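Local coordinates for protein DNA ligase (PDB 3QWU) that probably joins nucleic acid strands as an ATP-dependent ligase, and binds adenosine and calcium ions, at residues 41-44 / 49-52; 87-92 / 96-101; 118-123 / 127-132. All coordinates share one frame; numbering follows the deposited sequence.

Contact 1. Residues 41-44 / 49-52; sequences RGTA and FIIW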
# COMPACT_ATOMS: atom_id res chain seq x y z
N ARG A 41 7.30 1.92 23.41
CA ARG A 41 7.53 3.27 22.86
C ARG A 41 6.76 4.35 23.62
O ARG A 41 5.62 4.17 23.96
CB ARG A 41 7.10 3.28 21.37
CG ARG A 41 6.88 4.64 20.76
CD ARG A 41 6.72 4.60 19.23
NE ARG A 41 6.60 5.97 18.71
CZ ARG A 41 5.45 6.65 18.55
NH1 ARG A 41 4.27 6.09 18.84
NH2 ARG A 41 5.49 7.90 18.09
N GLY A 42 7.39 5.49 23.85
CA GLY A 42 6.74 6.57 24.57
C GLY A 42 7.15 6.60 26.03
O GLY A 42 6.88 7.57 26.73
N THR A 43 7.81 5.54 26.47
CA THR A 43 8.30 5.46 27.83
C THR A 43 9.32 6.56 28.02
O THR A 43 10.17 6.77 27.15
CB THR A 43 8.87 4.05 28.10
OG1 THR A 43 7.79 3.12 28.00
CG2 THR A 43 9.56 3.95 29.47
N ALA A 44 9.18 7.28 29.13
CA ALA A 44 9.95 8.48 29.42
C ALA A 44 10.54 8.25 30.77
O ALA A 44 9.80 8.01 31.71
CB ALA A 44 9.05 9.67 29.50
N PHE A 49 11.26 9.60 38.46
CA PHE A 49 10.29 8.56 38.11
C PHE A 49 10.24 8.21 36.63
O PHE A 49 10.72 8.97 35.79
CB PHE A 49 8.88 8.96 38.55
CG PHE A 49 8.48 10.34 38.14
CD1 PHE A 49 8.64 11.41 39.03
CD2 PHE A 49 7.96 10.57 36.86
CE1 PHE A 49 8.27 12.69 38.66
CE2 PHE A 49 7.59 11.85 36.46
CZ PHE A 49 7.73 12.92 37.35
N ILE A 50 9.66 7.04 36.35
CA ILE A 50 9.37 6.63 35.00
C ILE A 50 7.84 6.78 34.67
O ILE A 50 6.96 6.49 35.49
CB ILE A 50 9.84 5.20 34.71
CG1 ILE A 50 11.37 5.14 34.89
CG2 ILE A 50 9.40 4.79 33.27
CD1 ILE A 50 11.92 3.73 35.04
N ILE A 51 7.58 7.31 33.48
CA ILE A 51 6.22 7.40 32.98
C ILE A 51 6.22 6.38 31.89
O ILE A 51 6.87 6.57 30.85
CB ILE A 51 5.85 8.79 32.43
CG1 ILE A 51 6.20 9.90 33.44
CG2 ILE A 51 4.35 8.81 32.11
CD1 ILE A 51 5.24 10.00 34.63
N TRP A 52 5.54 5.27 32.14
CA TRP A 52 5.52 4.19 31.16
C TRP A 52 4.68 4.65 29.98
O TRP A 52 3.76 5.45 30.14
CB TRP A 52 5.02 2.87 31.76
CG TRP A 52 6.09 2.20 32.57
CD1 TRP A 52 6.41 2.45 33.89
CD2 TRP A 52 7.00 1.19 32.13
NE1 TRP A 52 7.46 1.65 34.29
CE2 TRP A 52 7.84 0.87 33.23
CE3 TRP A 52 7.19 0.52 30.93
CZ2 TRP A 52 8.84 -0.09 33.13
CZ3 TRP A 52 8.19 -0.43 30.84
CH2 TRP A 52 8.99 -0.73 31.92
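Ala44 and Ile51 face each other as an antiparallel hydrogen-bonded pair, and two backbone bonds join them. Ala44 N donates to Ile51 O at 3.0 Å, and Ile51 N donates to Ala44 O at 2.9 Å. Both bonds are nearly straight, with N-H...O angles of 167° and 170°. The same two carbonyls also receive CA-H...O contacts. Thr43 CA lies 3.5 Å from Ile51 O, and Ile50 CA lies 3.6 Å from Ala44 O. Each oxygen therefore meets both an amide and a carbon of the opposing segment.

The pairing makes a short beta hairpin of strands 44-45 and 50-51. It lies at one side of a four-stranded antiparallel sheet, where strand 27-32 is the next neighbour and strand 50-51 is outermost within the chain. Gly42, just before the hairpin, has a positive phi. A CB there would be jammed against the carbonyl oxygen of Arg41.

Apolar contacts fall on two faces. On one, Ala44 CB and Ile51 CB are 4.4 Å apart, and both side chains also touch Leu98. On the other, Thr43 CG2 meets Ile50 CG2 at 3.9 Å. The first torsion of Thr43 (chi1 -64°) sets this methyl opposite its own backbone N. Ile50 CG2 also rests 3.8 Å above the ring plane of Trp52, offset toward the rim.

The polar branch of Thr43 turns to other partners. OG1 passes 4.0 Å from Trp52 CE3 and is hydrogen-bonded to Pro40 O and Gly53 N.

Contact 2. Residues 87-92 / 96-101; sequences RIFKYG and YALSRG. With ADN (adenosine), chain C.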
# COMPACT_ATOMS: atom_id res chain seq x y z
N ARG A 87 -0.55 11.72 28.05
CA ARG A 87 -0.23 11.20 29.37
C ARG A 87 0.19 12.40 30.23
O ARG A 87 1.09 13.15 29.85
CB ARG A 87 0.89 10.18 29.25
CG ARG A 87 0.41 8.73 28.96
CD ARG A 87 1.63 7.84 28.68
NE ARG A 87 2.34 8.41 27.54
CZ ARG A 87 3.64 8.28 27.31
NH1 ARG A 87 4.40 7.55 28.11
NH2 ARG A 87 4.19 8.85 26.24
N ILE A 88 -0.53 12.65 31.31
CA ILE A 88 -0.39 13.89 32.04
C ILE A 88 0.04 13.57 33.47
O ILE A 88 -0.55 12.70 34.11
CB ILE A 88 -1.72 14.72 32.06
CG1 ILE A 88 -2.20 15.04 30.60
CG2 ILE A 88 -1.53 16.03 32.85
CD1 ILE A 88 -3.69 15.51 30.48
N PHE A 89 1.03 14.31 33.96
CA PHE A 89 1.56 14.07 35.31
C PHE A 89 2.11 15.31 36.00
O PHE A 89 2.40 16.32 35.36
CB PHE A 89 2.68 13.03 35.28
CG PHE A 89 3.86 13.44 34.48
CD1 PHE A 89 3.91 13.22 33.13
CD2 PHE A 89 4.94 14.05 35.09
CE1 PHE A 89 5.00 13.60 32.41
CE2 PHE A 89 6.03 14.42 34.38
CZ PHE A 89 6.07 14.20 33.04
N LYS A 90 2.33 15.17 37.31
CA LYS A 90 2.89 16.23 38.14
C LYS A 90 4.38 16.02 38.41
O LYS A 90 4.79 14.92 38.77
CB LYS A 90 2.09 16.31 39.45
CG LYS A 90 2.18 17.67 40.10
CD LYS A 90 1.51 17.72 41.46
CE LYS A 90 1.79 19.11 42.07
NZ LYS A 90 1.16 19.33 43.36
N TYR A 91 5.19 17.07 38.24
CA TYR A 91 6.60 17.04 38.59
C TYR A 91 6.88 18.35 39.33
O TYR A 91 6.72 19.42 38.78
CB TYR A 91 7.47 16.94 37.32
CG TYR A 91 8.91 16.39 37.48
CD1 TYR A 91 9.55 16.31 38.70
CD2 TYR A 91 9.61 15.94 36.36
CE1 TYR A 91 10.86 15.76 38.80
CE2 TYR A 91 10.91 15.42 36.45
CZ TYR A 91 11.53 15.33 37.66
OH TYR A 91 12.80 14.81 37.68
N GLY A 92 7.32 18.27 40.59
CA GLY A 92 7.52 19.50 41.36
C GLY A 92 6.18 20.19 41.56
O GLY A 92 5.22 19.54 41.99
N TYR A 96 2.66 18.43 33.27
CA TYR A 96 3.17 18.24 31.92
C TYR A 96 2.36 17.18 31.21
O TYR A 96 1.71 16.31 31.84
CB TYR A 96 4.63 17.84 31.92
CG TYR A 96 5.53 18.78 32.69
CD1 TYR A 96 6.17 19.87 32.07
CD2 TYR A 96 5.76 18.58 34.05
CE1 TYR A 96 7.00 20.73 32.78
CE2 TYR A 96 6.59 19.44 34.77
CZ TYR A 96 7.20 20.50 34.13
OH TYR A 96 8.02 21.32 34.87
N ALA A 97 2.43 17.26 29.89
CA ALA A 97 1.64 16.35 29.02
C ALA A 97 2.57 15.74 28.02
O ALA A 97 3.34 16.46 27.37
CB ALA A 97 0.48 17.14 28.32
N LEU A 98 2.55 14.41 27.93
CA LEU A 98 3.39 13.68 26.99
C LEU A 98 2.57 13.18 25.80
O LEU A 98 1.48 12.64 26.01
CB LEU A 98 4.02 12.44 27.64
CG LEU A 98 5.00 12.60 28.79
CD1 LEU A 98 5.53 11.23 29.17
CD2 LEU A 98 6.18 13.56 28.47
N SER A 99 3.10 13.37 24.59
CA SER A 99 2.62 12.71 23.36
C SER A 99 2.86 11.20 23.41
O SER A 99 3.63 10.69 24.22
CB SER A 99 3.38 13.23 22.15
OG SER A 99 4.70 12.68 22.13
N ARG A 100 2.26 10.48 22.49
CA ARG A 100 2.38 9.04 22.51
C ARG A 100 3.82 8.68 22.37
O ARG A 100 4.27 7.69 22.97
CB ARG A 100 1.57 8.40 21.39
CG ARG A 100 1.59 6.90 21.41
CD ARG A 100 0.63 6.19 22.41
NE ARG A 100 -0.02 5.10 21.65
CZ ARG A 100 0.04 3.79 21.89
NH1 ARG A 100 0.66 3.31 22.94
NH2 ARG A 100 -0.58 2.95 21.07
N GLY A 101 4.53 9.49 21.56
CA GLY A 101 5.94 9.27 21.29
C GLY A 101 6.83 9.55 22.49
O GLY A 101 7.99 9.14 22.50
O5' ADN C . -4.39 2.63 20.48
C5' ADN C . -5.72 3.12 20.69
C4' ADN C . -5.68 4.63 20.88
O4' ADN C . -7.02 5.21 20.90
C3' ADN C . -5.04 5.00 22.22
O3' ADN C . -3.63 5.17 22.19
C2' ADN C . -5.78 6.27 22.64
O2' ADN C . -4.99 7.41 22.38
C1' ADN C . -7.06 6.32 21.82
N9 ADN C . -8.29 6.19 22.62
C8 ADN C . -9.42 6.91 22.39
N7 ADN C . -10.41 6.60 23.26
C5 ADN C . -9.89 5.63 24.06
C6 ADN C . -10.42 4.82 25.16
N6 ADN C . -11.70 5.06 25.55
N1 ADN C . -9.59 3.92 25.77
C2 ADN C . -8.31 3.73 25.32
N3 ADN C . -7.77 4.42 24.28
C4 ADN C . -8.50 5.36 23.64
O HOH W 1 1.10 9.80 25.54
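Arg87 and Leu98 form one end of the tightly packed part of this contact. The segments belong to the beta hairpin of strands 84-91 and 94-98. Arg87 and Phe89 each exchange two backbone hydrogen bonds with their partners, Leu98 and Tyr96. The Arg87 chain bends at chi3 (-59°), and its guanidinium folds back over Leu98. Leu98 CD1 lies 3.8 Å above the guanidinium plane, toward the rim. In that plane, Arg87 NH2 donates to Ser99 O at 2.8 Å, with an N-H...O angle of 145°. Arg87 NE donates to a water at 2.7 Å, and this water donates in turn to Leu98 O at 2.9 Å.

Phe89 fills the middle of the same face. Its CG sits between the backbone N and the carbonyl carbon (chi1 63°), which brings the ring against both Leu98 and Tyr96. Leu98 CG approaches the ring edge, 3.8 Å from Phe89 CE1. Tyr96 CB lies over a ring face, 4.1 Å from Phe89 CZ. The other side of the hairpin carries Ile88 and Ala97, which touch each other beneath helix 106-115.

Packing is looser toward both ends. Tyr91 is partly exposed and touches Tyr96 through its CB, 3.7 Å from Tyr96 CE2. Tyr91 OH is hydrogen-bonded to Asp48 OD2. At the other end Arg100, also partly exposed, swings away to the adenosine pocket. Adenosine O3' lies over one face of its guanidinium, 3.7 Å from Arg100 NE.

Arg87 NH1 is hydrogen-bonded to Gly42 O and Trp52 O. The buried guanidinium is thus held by carbonyl and water dipoles that probably offset its positive charge and fix its rotation.

Contact 3. Residues 118-123 / 127-132; sequences LRILDE and LVICAE. With ADN (adenosine), chain C.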
# COMPACT_ATOMS: atom_id res chain seq x y z
N LEU A 118 -6.46 19.87 37.68
CA LEU A 118 -5.43 18.95 38.11
C LEU A 118 -5.19 18.88 39.64
O LEU A 118 -4.14 18.39 40.09
CB LEU A 118 -4.14 19.25 37.34
CG LEU A 118 -4.24 18.75 35.87
CD1 LEU A 118 -2.99 19.16 35.06
CD2 LEU A 118 -4.48 17.19 35.77
N ARG A 119 -6.19 19.33 40.41
CA ARG A 119 -6.35 19.01 41.86
C ARG A 119 -6.10 17.53 42.14
O ARG A 119 -5.38 17.19 43.07
CB ARG A 119 -7.78 19.35 42.31
CG ARG A 119 -8.05 19.41 43.80
CD ARG A 119 -9.46 20.00 44.07
NE ARG A 119 -10.37 19.05 44.74
CZ ARG A 119 -11.51 18.54 44.23
NH1 ARG A 119 -11.93 18.88 43.01
NH2 ARG A 119 -12.24 17.67 44.95
N ILE A 120 -6.71 16.66 41.34
CA ILE A 120 -6.47 15.19 41.44
C ILE A 120 -4.97 14.80 41.53
O ILE A 120 -4.59 13.95 42.33
CB ILE A 120 -7.16 14.42 40.31
CG1 ILE A 120 -6.91 12.91 40.44
CG2 ILE A 120 -6.66 14.86 38.95
CD1 ILE A 120 -7.66 12.08 39.39
N LEU A 121 -4.13 15.43 40.75
CA LEU A 121 -2.69 15.17 40.84
C LEU A 121 -2.14 15.79 42.14
O LEU A 121 -1.37 15.15 42.87
CB LEU A 121 -1.92 15.69 39.59
CG LEU A 121 -2.31 15.04 38.22
CD1 LEU A 121 -1.51 15.60 37.04
CD2 LEU A 121 -2.23 13.50 38.24
N ASP A 122 -2.53 17.02 42.45
CA ASP A 122 -2.09 17.61 43.70
C ASP A 122 -2.35 16.66 44.87
O ASP A 122 -1.49 16.53 45.76
CB ASP A 122 -2.77 18.95 43.96
CG ASP A 122 -2.40 19.99 42.92
OD1 ASP A 122 -1.34 19.86 42.28
OD2 ASP A 122 -3.18 20.94 42.73
N GLU A 123 -3.50 16.00 44.87
CA GLU A 123 -3.90 15.12 45.97
C GLU A 123 -3.41 13.69 45.79
O GLU A 123 -3.38 12.95 46.72
CB GLU A 123 -5.43 15.12 46.16
CG GLU A 123 -5.94 16.55 46.46
CD GLU A 123 -7.41 16.64 46.83
OE1 GLU A 123 -8.15 15.65 46.74
OE2 GLU A 123 -7.84 17.72 47.22
N LEU A 127 -0.42 9.59 40.28
CA LEU A 127 -1.26 9.32 39.11
C LEU A 127 -0.69 9.90 37.78
O LEU A 127 -0.05 11.00 37.72
CB LEU A 127 -2.67 9.82 39.36
CG LEU A 127 -3.46 9.09 40.44
CD1 LEU A 127 -4.87 9.64 40.48
CD2 LEU A 127 -3.46 7.58 40.24
N VAL A 128 -0.86 9.11 36.73
CA VAL A 128 -0.68 9.59 35.38
C VAL A 128 -2.02 9.49 34.69
O VAL A 128 -2.66 8.41 34.70
CB VAL A 128 0.29 8.73 34.61
CG1 VAL A 128 0.47 9.34 33.23
CG2 VAL A 128 1.64 8.50 35.43
N ILE A 129 -2.48 10.61 34.11
CA ILE A 129 -3.82 10.64 33.53
C ILE A 129 -3.65 10.32 32.08
O ILE A 129 -2.89 10.99 31.41
CB ILE A 129 -4.49 12.03 33.64
CG1 ILE A 129 -4.53 12.49 35.09
CG2 ILE A 129 -5.89 12.01 33.03
CD1 ILE A 129 -4.90 13.96 35.25
N CYS A 130 -4.36 9.30 31.61
CA CYS A 130 -4.34 8.93 30.21
C CYS A 130 -5.66 9.44 29.58
O CYS A 130 -6.75 9.01 29.96
CB CYS A 130 -4.22 7.41 30.08
SG CYS A 130 -2.72 6.73 30.75
N ALA A 131 -5.52 10.35 28.62
CA ALA A 131 -6.65 11.02 27.98
C ALA A 131 -6.41 11.24 26.50
O ALA A 131 -5.26 11.36 26.05
CB ALA A 131 -6.92 12.38 28.65
N GLU A 132 -7.51 11.32 25.78
CA GLU A 132 -7.51 11.74 24.38
C GLU A 132 -7.80 13.23 24.33
O GLU A 132 -8.77 13.68 24.93
CB GLU A 132 -8.62 11.03 23.62
CG GLU A 132 -8.41 10.98 22.11
CD GLU A 132 -7.30 10.00 21.68
OE1 GLU A 132 -6.72 9.38 22.58
OE2 GLU A 132 -7.03 9.87 20.46
O5' ADN C . -4.39 2.63 20.48
C5' ADN C . -5.72 3.12 20.69
C4' ADN C . -5.68 4.63 20.88
O4' ADN C . -7.02 5.21 20.90
C3' ADN C . -5.04 5.00 22.22
O3' ADN C . -3.63 5.17 22.19
C2' ADN C . -5.78 6.27 22.64
O2' ADN C . -4.99 7.41 22.38
C1' ADN C . -7.06 6.32 21.82
N9 ADN C . -8.29 6.19 22.62
C8 ADN C . -9.42 6.91 22.39
N7 ADN C . -10.41 6.60 23.26
C5 ADN C . -9.89 5.63 24.06
C6 ADN C . -10.42 4.82 25.16
N6 ADN C . -11.70 5.06 25.55
N1 ADN C . -9.59 3.92 25.77
C2 ADN C . -8.31 3.73 25.32
N3 ADN C . -7.77 4.42 24.28
C4 ADN C . -8.50 5.36 23.64
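Leu121 CD2 lies 3.9 Å from Leu127 CB and 4.0 Å from Ile129 CG1. The contact belongs to a helix packed on an antiparallel sheet, within the RNA ligase family region. Helix 119-123 runs nearly antiparallel to strand 127-132, with the axes 8.9 Å apart at the closest point.

Ile120 and Leu118 complete the first shell. The Ile120 and Leu127 side chains cross at about a right angle, with Ile120 CG1 3.9 Å from Leu127 CD1. The Ile120 CG1 branch stands opposite its backbone N (chi1 180°), which sends it to that methyl. Leu118 CD2 also meets Ile129 CD1, though the modelled 3.3 Å is doubtfully short. All five of these side chains are buried.

The next shell holds them in place. Leu176 of helix 170-180 packs against Ile120 and Leu127. Val156 of strand 153-161 backs Ile129, and Ile88 of strand 84-91 touches Leu118.

Farther along the strand, away from the helix, Glu132 enters the adenosine pocket. Its chain bends at chi2 (72°), and its carboxylate is shared between the ligand and the protein. Glu132 OE2 accepts from Gly83 N, while OE1 accepts from adenosine O2' at 2.6 Å. Replacing Glu132 with an alanine would probably leave the ribose hydroxyl without this acceptor and Gly83 N without its carboxylate partner. Glu132 OE1 also lies 3.2 Å from adenosine C1'.

How the contacts relate
The three contacts follow one another along the chain and touch in space. Contacts 1 and 2 have centres about 9 Å apart. The Arg87 guanidinium of contact 2 joins them. The rings of Phe49 and Phe89 also meet there. Contacts 2 and 3 share a sheet, with centres about 10 Å apart. Ile129 N lies 2.8 Å from Ile88 O, and a salt bridge links Lys90 NZ to Asp122 OD1 at 2.8 Å. Contacts 1 and 3 meet more lightly, through Ile51 and Val128. Contacts 2 and 3 each send a residue, Arg100 and Glu132, to the adenosine. Gly42 of contact 1 is about 11 Å from it.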